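Cytochrome P450 (CYP102L1) (Mycobacterium phage Adler, PDB 6N6Q) is a phage-encoded, haem-containing cytochrome P450 that probably acts as a monooxygenase. Local coordinates at residues 226-231 and 270-275; 249-254 and 261-266. All coordinates share one frame; numbering follows the deposited sequence.

Overall arrangement
Contacts 1 and 2 share helix 265-296: contact 2 holds the turn into its N-terminus, and contact 1 lies about one and a half to three turns further in, the two centres being 12 Å apart. Their other halves, on helices 212-237 and 247-253, follow each other in the chain. The contacts also touch directly. Asp229 OD1 accepts a probable hydrogen bond from Asn265 ND2 at 2.8 Å, while Met251 of contact 2 packs its SD 3.6 Å from Gln271 CB of contact 1. Contact 1 reaches the haem through Thr274 and Phe275; contact 2 stands further back, with the Met251 side chain about 10 Å from the cofactor.

Contact 1: 226-231 and 270-275. With HEM (protoporphyrin IX containing Fe), chain E.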
ATOM      1  N   ALA A 226      -0.376   1.183 -24.543  1.00 46.91           N
ATOM      2  CA  ALA A 226       0.598   0.727 -25.527  1.00 46.51           C
ATOM      3  C   ALA A 226       1.874   0.224 -24.865  1.00 47.15           C
ATOM      4  O   ALA A 226       2.489  -0.729 -25.355  1.00 50.79           O
ATOM      5  CB  ALA A 226       0.918   1.849 -26.514  1.00 43.60           C
ATOM      6  N   GLU A 227       2.283   0.842 -23.756  1.00 46.24           N
ATOM      7  CA  GLU A 227       3.509   0.416 -23.092  1.00 47.85           C
ATOM      8  C   GLU A 227       3.328  -0.928 -22.398  1.00 51.31           C
ATOM      9  O   GLU A 227       4.229  -1.775 -22.437  1.00 54.87           O
ATOM     10  CB  GLU A 227       3.966   1.479 -22.095  1.00 51.85           C
ATOM     11  CG  GLU A 227       5.239   1.118 -21.347  1.00 60.34           C
ATOM     12  CD  GLU A 227       6.326   2.162 -21.507  1.00 69.35           C
ATOM     13  OE1 GLU A 227       6.233   2.979 -22.450  1.00 66.54           O
ATOM     14  OE2 GLU A 227       7.272   2.166 -20.688  1.00 60.43           O
ATOM     15  N   VAL A 228       2.176  -1.149 -21.758  1.00 52.24           N
ATOM     16  CA  VAL A 228       1.957  -2.431 -21.095  1.00 52.51           C
ATOM     17  C   VAL A 228       1.738  -3.535 -22.122  1.00 49.29           C
ATOM     18  O   VAL A 228       2.108  -4.690 -21.885  1.00 50.21           O
ATOM     19  CB  VAL A 228       0.788  -2.348 -20.092  1.00 48.42           C
ATOM     20  CG1 VAL A 228       1.146  -1.433 -18.931  1.00 45.46           C
ATOM     21  CG2 VAL A 228      -0.483  -1.873 -20.773  1.00 50.21           C
ATOM     22  N   ASP A 229       1.147  -3.208 -23.274  1.00 53.90           N
ATOM     23  CA  ASP A 229       1.035  -4.194 -24.345  1.00 50.79           C
ATOM     24  C   ASP A 229       2.410  -4.597 -24.859  1.00 54.63           C
ATOM     25  O   ASP A 229       2.648  -5.772 -25.165  1.00 53.99           O
ATOM     26  CB  ASP A 229       0.179  -3.647 -25.487  1.00 48.67           C
ATOM     27  CG  ASP A 229      -1.302  -3.635 -25.157  1.00 63.03           C
ATOM     28  OD1 ASP A 229      -1.734  -4.451 -24.316  1.00 62.64           O
ATOM     29  OD2 ASP A 229      -2.035  -2.813 -25.745  1.00 64.79           O
ATOM     30  N   LYS A 230       3.330  -3.635 -24.959  1.00 50.16           N
ATOM     31  CA  LYS A 230       4.682  -3.953 -25.404  1.00 53.55           C
ATOM     32  C   LYS A 230       5.390  -4.859 -24.403  1.00 51.64           C
ATOM     33  O   LYS A 230       6.131  -5.767 -24.796  1.00 55.75           O
ATOM     34  CB  LYS A 230       5.479  -2.667 -25.631  1.00 46.05           C
ATOM     35  CG  LYS A 230       6.815  -2.885 -26.329  1.00 60.51           C
ATOM     36  CD  LYS A 230       7.395  -1.578 -26.851  1.00 70.48           C
ATOM     37  CE  LYS A 230       8.649  -1.823 -27.680  1.00 77.64           C
ATOM     38  NZ  LYS A 230       9.162  -0.572 -28.309  1.00 83.65           N
ATOM     39  N   ILE A 231       5.167  -4.634 -23.107  1.00 50.81           N
ATOM     40  CA  ILE A 231       5.736  -5.516 -22.092  1.00 54.07           C
ATOM     41  C   ILE A 231       5.157  -6.919 -22.224  1.00 55.32           C
ATOM     42  O   ILE A 231       5.857  -7.920 -22.018  1.00 54.01           O
ATOM     43  CB  ILE A 231       5.500  -4.928 -20.687  1.00 46.06           C
ATOM     44  CG1 ILE A 231       6.191  -3.568 -20.563  1.00 49.37           C
ATOM     45  CG2 ILE A 231       5.995  -5.880 -19.610  1.00 42.92           C
ATOM     46  CD1 ILE A 231       5.976  -2.888 -19.229  1.00 49.74           C
ATOM     47  N   ASN A 270      -4.227  -4.595 -17.116  1.00 47.69           N
ATOM     48  CA  ASN A 270      -4.826  -3.992 -15.931  1.00 40.70           C
ATOM     49  C   ASN A 270      -4.141  -4.474 -14.658  1.00 42.21           C
ATOM     50  O   ASN A 270      -3.947  -3.694 -13.720  1.00 40.82           O
ATOM     51  CB  ASN A 270      -6.323  -4.294 -15.882  1.00 40.18           C
ATOM     52  CG  ASN A 270      -7.110  -3.511 -16.912  1.00 44.96           C
ATOM     53  OD1 ASN A 270      -6.639  -2.501 -17.432  1.00 45.23           O
ATOM     54  ND2 ASN A 270      -8.320  -3.971 -17.207  1.00 43.86           N
ATOM     55  N   GLN A 271      -3.768  -5.755 -14.607  1.00 43.89           N
ATOM     56  CA  GLN A 271      -3.093  -6.271 -13.420  1.00 44.87           C
ATOM     57  C   GLN A 271      -1.725  -5.625 -13.241  1.00 49.44           C
ATOM     58  O   GLN A 271      -1.331  -5.300 -12.114  1.00 49.53           O
ATOM     59  CB  GLN A 271      -2.961  -7.792 -13.504  1.00 47.01           C
ATOM     60  CG  GLN A 271      -4.255  -8.537 -13.799  1.00 38.79           C
ATOM     61  CD  GLN A 271      -5.297  -8.392 -12.705  1.00 45.21           C
ATOM     62  OE1 GLN A 271      -5.012  -7.898 -11.614  1.00 45.75           O
ATOM     63  NE2 GLN A 271      -6.518  -8.825 -12.998  1.00 46.47           N
ATOM     64  N   ILE A 272      -0.991  -5.430 -14.338  1.00 45.18           N
ATOM     65  CA  ILE A 272       0.297  -4.745 -14.265  1.00 45.40           C
ATOM     66  C   ILE A 272       0.114  -3.339 -13.706  1.00 49.22           C
ATOM     67  O   ILE A 272       0.843  -2.909 -12.804  1.00 47.85           O
ATOM     68  CB  ILE A 272       0.972  -4.719 -15.647  1.00 50.80           C
ATOM     69  CG1 ILE A 272       1.364  -6.135 -16.077  1.00 50.25           C
ATOM     70  CG2 ILE A 272       2.181  -3.795 -15.636  1.00 41.02           C
ATOM     71  CD1 ILE A 272       1.892  -6.219 -17.494  1.00 48.23           C
ATOM     72  N   LEU A 273      -0.867  -2.603 -14.236  1.00 46.02           N
ATOM     73  CA  LEU A 273      -1.171  -1.281 -13.699  1.00 47.40           C
ATOM     74  C   LEU A 273      -1.612  -1.367 -12.246  1.00 44.57           C
ATOM     75  O   LEU A 273      -1.278  -0.496 -11.435  1.00 46.31           O
ATOM     76  CB  LEU A 273      -2.251  -0.602 -14.541  1.00 50.00           C
ATOM     77  CG  LEU A 273      -1.857  -0.104 -15.930  1.00 51.61           C
ATOM     78  CD1 LEU A 273      -3.038   0.591 -16.589  1.00 51.84           C
ATOM     79  CD2 LEU A 273      -0.662   0.831 -15.840  1.00 46.17           C
ATOM     80  N   THR A 274      -2.361  -2.417 -11.898  1.00 48.47           N
ATOM     81  CA  THR A 274      -2.828  -2.577 -10.524  1.00 49.31           C
ATOM     82  C   THR A 274      -1.660  -2.767  -9.565  1.00 47.37           C
ATOM     83  O   THR A 274      -1.527  -2.037  -8.578  1.00 45.48           O
ATOM     84  CB  THR A 274      -3.793  -3.761 -10.433  1.00 42.80           C
ATOM     85  OG1 THR A 274      -4.954  -3.498 -11.229  1.00 46.54           O
ATOM     86  CG2 THR A 274      -4.204  -3.995  -8.987  1.00 39.42           C
ATOM     87  N   PHE A 275      -0.798  -3.748  -9.845  1.00 47.57           N
ATOM     88  CA  PHE A 275       0.339  -4.006  -8.969  1.00 52.53           C
ATOM     89  C   PHE A 275       1.254  -2.793  -8.875  1.00 52.19           C
ATOM     90  O   PHE A 275       1.887  -2.570  -7.837  1.00 55.93           O
ATOM     91  CB  PHE A 275       1.125  -5.223  -9.463  1.00 50.43           C
ATOM     92  CG  PHE A 275       0.318  -6.492  -9.521  1.00 50.77           C
ATOM     93  CD1 PHE A 275      -0.879  -6.610  -8.829  1.00 55.33           C
ATOM     94  CD2 PHE A 275       0.762  -7.573 -10.264  1.00 56.50           C
ATOM     95  CE1 PHE A 275      -1.618  -7.777  -8.881  1.00 57.49           C
ATOM     96  CE2 PHE A 275       0.030  -8.744 -10.320  1.00 58.41           C
ATOM     97  CZ  PHE A 275      -1.162  -8.845  -9.628  1.00 63.77           C
TER
HETATM   98  CHA HEM E 501      -5.698  -5.084  -1.463  1.00 46.16           C
HETATM   99  CHB HEM E 501      -3.149  -2.611   1.855  1.00 48.28           C
HETATM  100  CHC HEM E 501       0.963  -3.666  -0.521  1.00 46.27           C
HETATM  101  CHD HEM E 501      -1.674  -5.470  -4.184  1.00 41.66           C
HETATM  102  C1A HEM E 501      -5.381  -4.347  -0.339  1.00 43.26           C
HETATM  103  C2A HEM E 501      -6.295  -3.895   0.695  1.00 48.03           C
HETATM  104  C3A HEM E 501      -5.592  -3.216   1.604  1.00 44.22           C
HETATM  105  C4A HEM E 501      -4.203  -3.207   1.191  1.00 45.94           C
HETATM  106  CMA HEM E 501      -6.170  -2.555   2.872  1.00 42.76           C
HETATM  107  CAA HEM E 501      -7.818  -4.140   0.746  1.00 42.25           C
HETATM  108  CBA HEM E 501      -8.512  -3.041  -0.054  1.00 45.18           C
HETATM  109  CGA HEM E 501     -10.008  -3.125   0.111  1.00 51.00           C
HETATM  110  O1A HEM E 501     -10.486  -3.948   0.935  1.00 51.99           O
HETATM  111  O2A HEM E 501     -10.727  -2.363  -0.586  1.00 42.86           O
HETATM  112  C1B HEM E 501      -1.810  -2.731   1.534  1.00 48.92           C
HETATM  113  C2B HEM E 501      -0.697  -2.293   2.354  1.00 54.61           C
HETATM  114  C3B HEM E 501       0.445  -2.584   1.700  1.00 48.98           C
HETATM  115  C4B HEM E 501       0.082  -3.214   0.443  1.00 51.71           C
HETATM  116  CMB HEM E 501      -0.878  -1.618   3.734  1.00 37.77           C
HETATM  117  CAB HEM E 501       1.921  -2.336   2.111  1.00 48.91           C
HETATM  118  CBB HEM E 501       2.316  -1.732   3.239  1.00 49.45           C
HETATM  119  C1C HEM E 501       0.627  -4.275  -1.714  1.00 43.20           C
HETATM  120  C2C HEM E 501       1.542  -4.822  -2.695  1.00 53.44           C
HETATM  121  C3C HEM E 501       0.833  -5.320  -3.708  1.00 49.43           C
HETATM  122  C4C HEM E 501      -0.580  -5.112  -3.414  1.00 43.63           C
HETATM  123  CMC HEM E 501       3.084  -4.831  -2.603  1.00 42.38           C
HETATM  124  CAC HEM E 501       1.479  -5.988  -4.947  1.00 47.73           C
HETATM  125  CBC HEM E 501       0.765  -6.516  -5.945  1.00 54.44           C
HETATM  126  C1D HEM E 501      -2.991  -5.536  -3.771  1.00 45.12           C
HETATM  127  C2D HEM E 501      -4.113  -6.040  -4.544  1.00 44.80           C
HETATM  128  C3D HEM E 501      -5.217  -5.935  -3.796  1.00 40.40           C
HETATM  129  C4D HEM E 501      -4.846  -5.360  -2.517  1.00 42.97           C
HETATM  130  CMD HEM E 501      -4.041  -6.598  -5.983  1.00 33.94           C
HETATM  131  CAD HEM E 501      -6.645  -6.354  -4.216  1.00 40.48           C
HETATM  132  CBD HEM E 501      -6.849  -7.844  -3.960  1.00 32.48           C
HETATM  133  CGD HEM E 501      -8.270  -8.235  -4.279  1.00 45.02           C
HETATM  134  O1D HEM E 501      -8.493  -9.406  -4.687  1.00 44.89           O
HETATM  135  O2D HEM E 501      -9.182  -7.380  -4.135  1.00 43.81           O
HETATM  136  NA  HEM E 501      -4.116  -3.904   0.002  1.00 49.98           N
HETATM  137  NB  HEM E 501      -1.296  -3.286   0.380  1.00 48.44           N
HETATM  138  NC  HEM E 501      -0.655  -4.472  -2.189  1.00 47.62           N
HETATM  139  ND  HEM E 501      -3.481  -5.131  -2.541  1.00 45.97           N
HETATM  140 FE   HEM E 501      -2.392  -4.070  -1.151  1.00 54.90          FE
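Val228 and Ile272 both have chi1 near -67°, which sets Val228 CG1 beside its own backbone N and swings Ile272 CG2 anti to its N; these two methyls meet at 4.2 Å. The two side chains run alongside one another with opposite headings. Val228 CG1 has a second neighbour in Leu273 CD2, also at 4.2 Å, so one methyl of helix 212-237 touches two consecutive residues of helix 265-296. The closest CA pair, Val228 CA and Ile272 CA, is 7.4 Å apart, and only 162 Å² is buried between the segments. No hydrogen bond crosses, so apolar packing alone joins them directly. Phe184 of helix 183-196 touches both Val228 and Leu273, while Phe169 of helix 152-169 packs on Ile272.

In the P450 fold these elements correspond to the G helix and to the long I-helix that runs across the haem. The same part of the I-helix that packs on the G helix also touches the cofactor. Thr274 CG2 lies 4.0 Å from HEM CMD, a pyrrole methyl. Its hydroxyl turns back to the helix: OG1 donates to Asn270 O at 2.7 Å, with a C=O...O angle of 134° and the donor 42° out of the carbonyl plane. Thr274 N reaches that oxygen from the opposite face, so two donors grip one carbonyl oxygen.

Phe275 meets the haem obliquely, its CD1 3.3 Å from the vinyl carbon HEM CBC. One face of the ring carries Gln271 O, 3.3 Å above the plane and displaced from the ring centre toward its edge atoms, and Phe117 packs edge-to-face with the same ring.

Contact 2: 249-254 and 261-266; sequences DIMLTA and DKLDNN
The nearest CA pairs are Met251-Leu263 at 6.4 Å and Ala254-Lys262 at 6.3 Å, the chain doubling back in a roughly opposite direction. No direct backbone hydrogen bond links the two segments, but ordered water does. One water donates to Met251 O and Ala254 O and accepts from Leu263 N at 2.7 Å; a second donates to Leu263 O at 2.6 Å and to Met251 O at 3.3 Å.

Lys262 lays its aliphatic chain along the carbonyls of Leu252, Thr253 and Ala254, near the end of helix 247-253, CD being 3.5 Å from Thr253 O. The bend at chi3 (-57°) turns the ammonium to Leu252 O, to which NZ donates at 3.0 Å from 48° out of the carbonyl plane. A positive charge placed near this helix end would be expected to interact favourably with the helix dipole. On the buried side, Met251 CG packs 4.1 Å from Leu263 CD1, the two side chains crossing at a slant. Ile268 touches both, and helix 104-113 covers them through Leu113 and Ile112.

Asp264 then occupies the N-cap of helix 265-296, its OD1 accepting from Asn267 N. The segment between these helices corresponds to the connection from the H helix to the I-helix of the cytochrome P450 fold, and the Asp264 cap starts the latter.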
ATOM      1  N   ASP A 249       4.713 -14.079 -16.294  1.00 54.49           N
ATOM      2  CA  ASP A 249       4.720 -15.409 -16.895  1.00 54.52           C
ATOM      3  C   ASP A 249       3.466 -16.190 -16.525  1.00 55.28           C
ATOM      4  O   ASP A 249       2.848 -16.827 -17.385  1.00 63.14           O
ATOM      5  CB  ASP A 249       5.969 -16.175 -16.465  1.00 45.75           C
ATOM      6  CG  ASP A 249       7.224 -15.690 -17.159  1.00 59.88           C
ATOM      7  OD1 ASP A 249       7.148 -15.337 -18.356  1.00 63.19           O
ATOM      8  OD2 ASP A 249       8.292 -15.664 -16.512  1.00 66.31           O
ATOM      9  N   ILE A 250       3.073 -16.151 -15.251  1.00 51.82           N
ATOM     10  CA  ILE A 250       1.897 -16.901 -14.819  1.00 54.18           C
ATOM     11  C   ILE A 250       0.635 -16.348 -15.470  1.00 56.61           C
ATOM     12  O   ILE A 250      -0.281 -17.105 -15.814  1.00 59.19           O
ATOM     13  CB  ILE A 250       1.801 -16.903 -13.283  1.00 47.34           C
ATOM     14  CG1 ILE A 250       3.013 -17.617 -12.682  1.00 59.15           C
ATOM     15  CG2 ILE A 250       0.517 -17.577 -12.822  1.00 60.18           C
ATOM     16  CD1 ILE A 250       2.973 -17.731 -11.169  1.00 53.65           C
ATOM     17  N   MET A 251       0.565 -15.027 -15.661  1.00 46.76           N
ATOM     18  CA  MET A 251      -0.599 -14.449 -16.324  1.00 52.18           C
ATOM     19  C   MET A 251      -0.674 -14.862 -17.789  1.00 54.39           C
ATOM     20  O   MET A 251      -1.770 -14.920 -18.360  1.00 52.54           O
ATOM     21  CB  MET A 251      -0.584 -12.924 -16.197  1.00 43.07           C
ATOM     22  CG  MET A 251      -1.012 -12.422 -14.823  1.00 50.03           C
ATOM     23  SD  MET A 251      -1.183 -10.627 -14.724  1.00 47.87           S
ATOM     24  CE  MET A 251       0.489 -10.103 -15.093  1.00 40.99           C
ATOM     25  N   LEU A 252       0.469 -15.155 -18.408  1.00 50.57           N
ATOM     26  CA  LEU A 252       0.506 -15.621 -19.786  1.00 49.91           C
ATOM     27  C   LEU A 252       0.470 -17.139 -19.902  1.00 59.10           C
ATOM     28  O   LEU A 252       0.387 -17.654 -21.022  1.00 61.34           O
ATOM     29  CB  LEU A 252       1.761 -15.092 -20.490  1.00 45.95           C
ATOM     30  CG  LEU A 252       1.846 -13.586 -20.738  1.00 48.32           C
ATOM     31  CD1 LEU A 252       3.261 -13.189 -21.124  1.00 48.85           C
ATOM     32  CD2 LEU A 252       0.861 -13.168 -21.820  1.00 52.95           C
ATOM     33  N   THR A 253       0.522 -17.861 -18.785  1.00 55.57           N
ATOM     34  CA  THR A 253       0.605 -19.316 -18.798  1.00 60.26           C
ATOM     35  C   THR A 253      -0.581 -19.986 -18.119  1.00 62.89           C
ATOM     36  O   THR A 253      -1.211 -20.867 -18.715  1.00 68.77           O
ATOM     37  CB  THR A 253       1.911 -19.773 -18.123  1.00 71.45           C
ATOM     38  OG1 THR A 253       3.035 -19.287 -18.869  1.00 73.56           O
ATOM     39  CG2 THR A 253       1.974 -21.292 -18.040  1.00 77.25           C
ATOM     40  N   ALA A 254      -0.904 -19.592 -16.889  1.00 54.11           N
ATOM     41  CA  ALA A 254      -1.888 -20.314 -16.093  1.00 58.30           C
ATOM     42  C   ALA A 254      -3.308 -19.923 -16.485  1.00 54.68           C
ATOM     43  O   ALA A 254      -3.644 -18.737 -16.547  1.00 51.97           O
ATOM     44  CB  ALA A 254      -1.662 -20.049 -14.605  1.00 54.08           C
ATOM     45  N   ASP A 261     -10.011 -20.765 -18.933  1.00 57.17           N
ATOM     46  CA  ASP A 261      -9.467 -19.697 -19.758  1.00 59.51           C
ATOM     47  C   ASP A 261      -8.410 -18.903 -19.000  1.00 61.07           C
ATOM     48  O   ASP A 261      -8.415 -18.835 -17.768  1.00 58.82           O
ATOM     49  CB  ASP A 261     -10.568 -18.746 -20.235  1.00 67.68           C
ATOM     50  CG  ASP A 261     -11.346 -19.297 -21.411  1.00 80.55           C
ATOM     51  OD1 ASP A 261     -12.594 -19.219 -21.390  1.00 85.55           O
ATOM     52  OD2 ASP A 261     -10.708 -19.821 -22.350  1.00 87.57           O
ATOM     53  N   LYS A 262      -7.504 -18.299 -19.761  1.00 52.45           N
ATOM     54  CA  LYS A 262      -6.491 -17.414 -19.213  1.00 55.00           C
ATOM     55  C   LYS A 262      -6.999 -15.975 -19.206  1.00 51.49           C
ATOM     56  O   LYS A 262      -8.031 -15.647 -19.794  1.00 58.03           O
ATOM     57  CB  LYS A 262      -5.196 -17.514 -20.020  1.00 53.38           C
ATOM     58  CG  LYS A 262      -4.653 -18.925 -20.167  1.00 57.87           C
ATOM     59  CD  LYS A 262      -3.277 -18.915 -20.816  1.00 57.92           C
ATOM     60  CE  LYS A 262      -3.307 -18.227 -22.172  1.00 66.36           C
ATOM     61  NZ  LYS A 262      -1.947 -18.113 -22.770  1.00 70.55           N
ATOM     62  N   LEU A 263      -6.257 -15.109 -18.523  1.00 50.64           N
ATOM     63  CA  LEU A 263      -6.575 -13.689 -18.531  1.00 46.90           C
ATOM     64  C   LEU A 263      -6.312 -13.113 -19.916  1.00 45.33           C
ATOM     65  O   LEU A 263      -5.242 -13.324 -20.494  1.00 57.72           O
ATOM     66  CB  LEU A 263      -5.748 -12.951 -17.480  1.00 46.09           C
ATOM     67  CG  LEU A 263      -5.968 -13.378 -16.029  1.00 48.92           C
ATOM     68  CD1 LEU A 263      -5.072 -12.581 -15.093  1.00 46.28           C
ATOM     69  CD2 LEU A 263      -7.431 -13.217 -15.644  1.00 48.80           C
ATOM     70  N   ASP A 264      -7.294 -12.396 -20.456  1.00 48.04           N
ATOM     71  CA  ASP A 264      -7.125 -11.785 -21.764  1.00 51.89           C
ATOM     72  C   ASP A 264      -6.092 -10.661 -21.690  1.00 51.97           C
ATOM     73  O   ASP A 264      -5.658 -10.242 -20.612  1.00 47.65           O
ATOM     74  CB  ASP A 264      -8.463 -11.266 -22.292  1.00 51.16           C
ATOM     75  CG  ASP A 264      -9.020 -10.124 -21.462  1.00 61.62           C
ATOM     76  OD1 ASP A 264      -8.576  -8.971 -21.658  1.00 60.97           O
ATOM     77  OD2 ASP A 264      -9.905 -10.376 -20.616  1.00 69.26           O
ATOM     78  N   ASN A 265      -5.700 -10.167 -22.867  1.00 51.38           N
ATOM     79  CA  ASN A 265      -4.611  -9.197 -22.939  1.00 51.02           C
ATOM     80  C   ASN A 265      -4.958  -7.909 -22.205  1.00 49.99           C
ATOM     81  O   ASN A 265      -4.117  -7.347 -21.493  1.00 48.87           O
ATOM     82  CB  ASN A 265      -4.267  -8.905 -24.399  1.00 50.85           C
ATOM     83  CG  ASN A 265      -3.076  -7.980 -24.541  1.00 64.71           C
ATOM     84  OD1 ASN A 265      -1.928  -8.403 -24.399  1.00 71.43           O
ATOM     85  ND2 ASN A 265      -3.341  -6.709 -24.829  1.00 58.12           N
ATOM     86  N   ASN A 266      -6.193  -7.425 -22.363  1.00 53.54           N
ATOM     87  CA  ASN A 266      -6.583  -6.174 -21.719  1.00 47.32           C
ATOM     88  C   ASN A 266      -6.544  -6.298 -20.201  1.00 46.61           C
ATOM     89  O   ASN A 266      -6.151  -5.356 -19.504  1.00 42.57           O
ATOM     90  CB  ASN A 266      -7.976  -5.754 -22.189  1.00 36.82           C
ATOM     91  CG  ASN A 266      -8.380  -4.388 -21.666  1.00 41.99           C
ATOM     92  OD1 ASN A 266      -7.971  -3.360 -22.205  1.00 45.89           O
ATOM     93  ND2 ASN A 266      -9.188  -4.371 -20.612  1.00 42.09           N
TER
HETATM   94  O   HOH W   1      -4.105 -16.043 -17.089  1.00 41.43           O
HETATM   95  O   HOH W   2      -3.315 -14.949 -21.252  1.00 58.45           O